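Local coordinates for protein potential RNA-dependent RNA polymerase (Human picobirnavirus, PDB 5I62) that catalyses RNA-templated RNA synthesis from ribonucleoside triphosphates, and probably serves both transcription and genome replication of a double-stranded RNA virus, at residues S322-G325 with G326-A329; A209-I212 with R213-Q216. All coordinates share one frame; numbering follows the deposited sequence.

Contact 1. Residues S322-G325 with G326-A329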
loop_
_atom_site.group_PDB
_atom_site.type_symbol
_atom_site.label_atom_id
_atom_site.label_comp_id
_atom_site.label_asym_id
_atom_site.label_seq_id
_atom_site.Cartn_x
_atom_site.Cartn_y
_atom_site.Cartn_z
ATOM N N SER A 322 1.321 -5.378 -8.787
ATOM C CA SER A 322 0.994 -4.371 -7.783
ATOM C C SER A 322 -0.201 -3.538 -8.223
ATOM O O SER A 322 -0.032 -2.607 -9.018
ATOM C CB SER A 322 2.200 -3.458 -7.532
ATOM O OG SER A 322 3.426 -4.185 -7.601
ATOM N N GLY A 323 -1.404 -3.863 -7.726
ATOM C CA GLY A 323 -2.640 -3.321 -8.286
ATOM C C GLY A 323 -3.772 -4.329 -8.411
ATOM O O GLY A 323 -4.929 -3.956 -8.640
ATOM N N SER A 324 -3.441 -5.619 -8.293
ATOM C CA SER A 324 -4.450 -6.667 -8.167
ATOM C C SER A 324 -5.397 -6.402 -7.004
ATOM O O SER A 324 -5.031 -5.766 -6.015
ATOM C CB SER A 324 -3.772 -8.020 -7.936
ATOM O OG SER A 324 -4.741 -9.000 -7.601
ATOM N N GLY A 325 -6.624 -6.929 -7.109
ATOM C CA GLY A 325 -7.530 -6.890 -5.971
ATOM C C GLY A 325 -7.051 -7.728 -4.793
ATOM O O GLY A 325 -7.519 -7.535 -3.664
ATOM N N GLY A 326 -6.127 -8.656 -5.032
ATOM C CA GLY A 326 -5.574 -9.418 -3.935
ATOM C C GLY A 326 -4.126 -9.099 -3.631
ATOM O O GLY A 326 -3.451 -9.900 -2.973
ATOM N N THR A 327 -3.634 -7.940 -4.090
ATOM C CA THR A 327 -2.237 -7.584 -3.847
ATOM C C THR A 327 -1.911 -7.678 -2.370
ATOM O O THR A 327 -0.946 -8.338 -1.966
ATOM C CB THR A 327 -1.931 -6.162 -4.328
ATOM O OG1 THR A 327 -2.095 -6.066 -5.749
ATOM C CG2 THR A 327 -0.485 -5.781 -3.956
ATOM N N ASN A 328 -2.719 -7.021 -1.543
ATOM C CA ASN A 328 -2.418 -7.007 -0.125
ATOM C C ASN A 328 -2.790 -8.334 0.533
ATOM O O ASN A 328 -2.069 -8.812 1.417
ATOM C CB ASN A 328 -3.136 -5.834 0.535
ATOM C CG ASN A 328 -2.627 -5.562 1.917
ATOM O OD1 ASN A 328 -3.172 -6.070 2.898
ATOM N ND2 ASN A 328 -1.543 -4.787 2.009
ATOM N N ALA A 329 -3.895 -8.947 0.108
ATOM C CA ALA A 329 -4.379 -10.154 0.776
ATOM C C ALA A 329 -3.390 -11.305 0.620
ATOM O O ALA A 329 -2.979 -11.923 1.612
ATOM C CB ALA A 329 -5.752 -10.547 0.236
HETATM O O HOH W 1 -5.894 -7.486 -1.283
#
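T327 turns its hydroxyl back into the loop that leads up to it. T327 OG1 accepts a hydrogen bond from G323 N at 3.0 Å, nearly straight (160°). T327 OG1 also donates to S324 O, again at 3.0 Å. With chi1 near -64°, OG1 lies beside the T327 backbone N, which lets both groups meet S324 O. T327 N donates to S324 O at 3.2 Å. Both donors come to one face of that carbonyl; the amide sits well above its plane. This closes a type I turn from S324 to T327. S324 OG accepts a hydrogen bond from G326 N at 2.9 Å, which makes an ST turn inside it. G326 is the N-cap residue. One water bridges the next step: it donates to G325 O at 2.9 Å and accepts from A329 N at 2.8 Å. E214 holds the loop through hydrogen bonds to S324 OG and G325 N. S322 OG bonds Y95 and D266. The sequence from S322 to T327 fits the SGxxxT signature of polymerase motif B. The backbone of S322 is hydrogen-bonded to that of W204 in strand 199-205, E214 belongs to helix 208-228, and the loop ends where helix 327-345 starts.

Contact 2. Residues A209-I212 with R213-Q216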
loop_
_atom_site.group_PDB
_atom_site.type_symbol
_atom_site.label_atom_id
_atom_site.label_comp_id
_atom_site.label_asym_id
_atom_site.label_seq_id
_atom_site.Cartn_x
_atom_site.Cartn_y
_atom_site.Cartn_z
ATOM N N ALA A 209 -12.759 -6.186 -15.353
ATOM C CA ALA A 209 -13.301 -7.545 -15.283
ATOM C C ALA A 209 -12.458 -8.444 -14.376
ATOM O O ALA A 209 -13.002 -9.245 -13.599
ATOM C CB ALA A 209 -13.413 -8.156 -16.684
ATOM N N VAL A 210 -11.131 -8.341 -14.463
ATOM C CA VAL A 210 -10.277 -9.144 -13.585
ATOM C C VAL A 210 -10.475 -8.729 -12.133
ATOM O O VAL A 210 -10.638 -9.578 -11.251
ATOM C CB VAL A 210 -8.792 -9.045 -13.996
ATOM C CG1 VAL A 210 -7.895 -9.854 -13.002
ATOM C CG2 VAL A 210 -8.580 -9.549 -15.415
ATOM N N ASN A 211 -10.460 -7.419 -11.863
ATOM C CA ASN A 211 -10.626 -6.942 -10.492
ATOM C C ASN A 211 -11.974 -7.371 -9.904
ATOM O O ASN A 211 -12.050 -7.749 -8.731
ATOM C CB ASN A 211 -10.475 -5.422 -10.433
ATOM C CG ASN A 211 -9.028 -4.974 -10.319
ATOM O OD1 ASN A 211 -8.144 -5.737 -9.897
ATOM N ND2 ASN A 211 -8.780 -3.741 -10.686
ATOM N N ILE A 212 -13.050 -7.318 -10.697
ATOM C CA ILE A 212 -14.343 -7.831 -10.227
ATOM C C ILE A 212 -14.232 -9.301 -9.820
ATOM O O ILE A 212 -14.673 -9.702 -8.737
ATOM C CB ILE A 212 -15.426 -7.642 -11.308
ATOM C CG1 ILE A 212 -15.677 -6.162 -11.579
ATOM C CG2 ILE A 212 -16.722 -8.355 -10.887
ATOM C CD1 ILE A 212 -16.560 -5.910 -12.833
ATOM N N ARG A 213 -13.674 -10.138 -10.697
ATOM C CA ARG A 213 -13.605 -11.559 -10.383
ATOM C C ARG A 213 -12.732 -11.806 -9.153
ATOM O O ARG A 213 -13.086 -12.614 -8.284
ATOM C CB ARG A 213 -13.088 -12.335 -11.588
ATOM C CG ARG A 213 -14.159 -12.528 -12.673
ATOM C CD ARG A 213 -15.192 -13.464 -12.133
ATOM N NE ARG A 213 -14.853 -14.838 -12.421
ATOM C CZ ARG A 213 -15.133 -15.884 -11.654
ATOM N NH1 ARG A 213 -15.749 -15.744 -10.492
ATOM N NH2 ARG A 213 -14.766 -17.083 -12.066
ATOM N N GLU A 214 -11.583 -11.134 -9.071
ATOM C CA GLU A 214 -10.726 -11.267 -7.891
ATOM C C GLU A 214 -11.475 -10.877 -6.621
ATOM O O GLU A 214 -11.462 -11.608 -5.623
ATOM C CB GLU A 214 -9.482 -10.401 -8.044
ATOM C CG GLU A 214 -8.514 -10.832 -9.115
ATOM C CD GLU A 214 -7.407 -9.803 -9.270
ATOM O OE1 GLU A 214 -7.707 -8.583 -9.184
ATOM O OE2 GLU A 214 -6.255 -10.204 -9.480
ATOM N N LEU A 215 -12.168 -9.736 -6.656
ATOM C CA LEU A 215 -12.783 -9.207 -5.446
ATOM C C LEU A 215 -13.992 -10.012 -4.996
ATOM O O LEU A 215 -14.430 -9.848 -3.855
ATOM C CB LEU A 215 -13.166 -7.743 -5.645
ATOM C CG LEU A 215 -12.000 -6.754 -5.725
ATOM C CD1 LEU A 215 -12.514 -5.358 -6.050
ATOM C CD2 LEU A 215 -11.223 -6.724 -4.429
ATOM N N GLN A 216 -14.547 -10.873 -5.857
ATOM C CA GLN A 216 -15.577 -11.793 -5.385
ATOM C C GLN A 216 -15.076 -12.634 -4.209
ATOM O O GLN A 216 -15.882 -13.118 -3.407
ATOM C CB GLN A 216 -16.037 -12.710 -6.512
ATOM C CG GLN A 216 -16.886 -12.037 -7.584
ATOM C CD GLN A 216 -17.340 -13.047 -8.606
ATOM O OE1 GLN A 216 -16.648 -13.292 -9.596
ATOM N NE2 GLN A 216 -18.475 -13.690 -8.343
#
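E214 lays its aliphatic stem and carboxylate over V210, one turn earlier on the helix. The closest side-chain atoms are E214 CD and V210 CG1, 3.8 Å apart, and the two side chains cross obliquely. V210 brings CG1 there because that branch lies beside its carbonyl carbon (chi1 177°). E214 CG also rests against V210 O at 3.3 Å. E214 N donates to V210 O at 2.8 Å, in an almost straight bond. One residue further along the helix, L215 N bonds N211 O at 2.9 Å, and L215 CG lies 3.2 Å from N211 O. R213 folds back at its second and third torsions. R213 NH1 then donates to Q216 OE1 at 2.8 Å, with the oxygen in the guanidinium plane but the donor out of the amide plane. Q216 NE2 bonds R127 O. The carboxylate of E214 is buried, yet both oxygens are held by the 322-325 loop. A209, V210 and R213 lean on strand 160-165, while I212 and L215 touch helix 129-135. Bonds from residue i+4 back to i make this a regular alpha-helical turn, here packed on strand 160-165 of the mixed sheet and presenting a buried acid to the probable motif B loop.

Overall arrangement
From the N terminus, strand 199-205 leads into helix 208-228, and contact 2 is one turn near the start of that helix. The chain then passes through strand 257-261 of the four-stranded sheet and strands 306-309 and 312-314 of the mixed sheet. Contact 1 follows as the turn into helix 327-345. Contact 2 spans one helical turn and closes no loop; contact 1 closes the short turn into helix 327-345. The two are in series and neither nests in nor crosses the other. Their centres are 11 Å apart, and E214 joins them. L215 CD2 adds a looser touch on G325 O. Helix 208-228 is thereby tied to the start of helix 327-345.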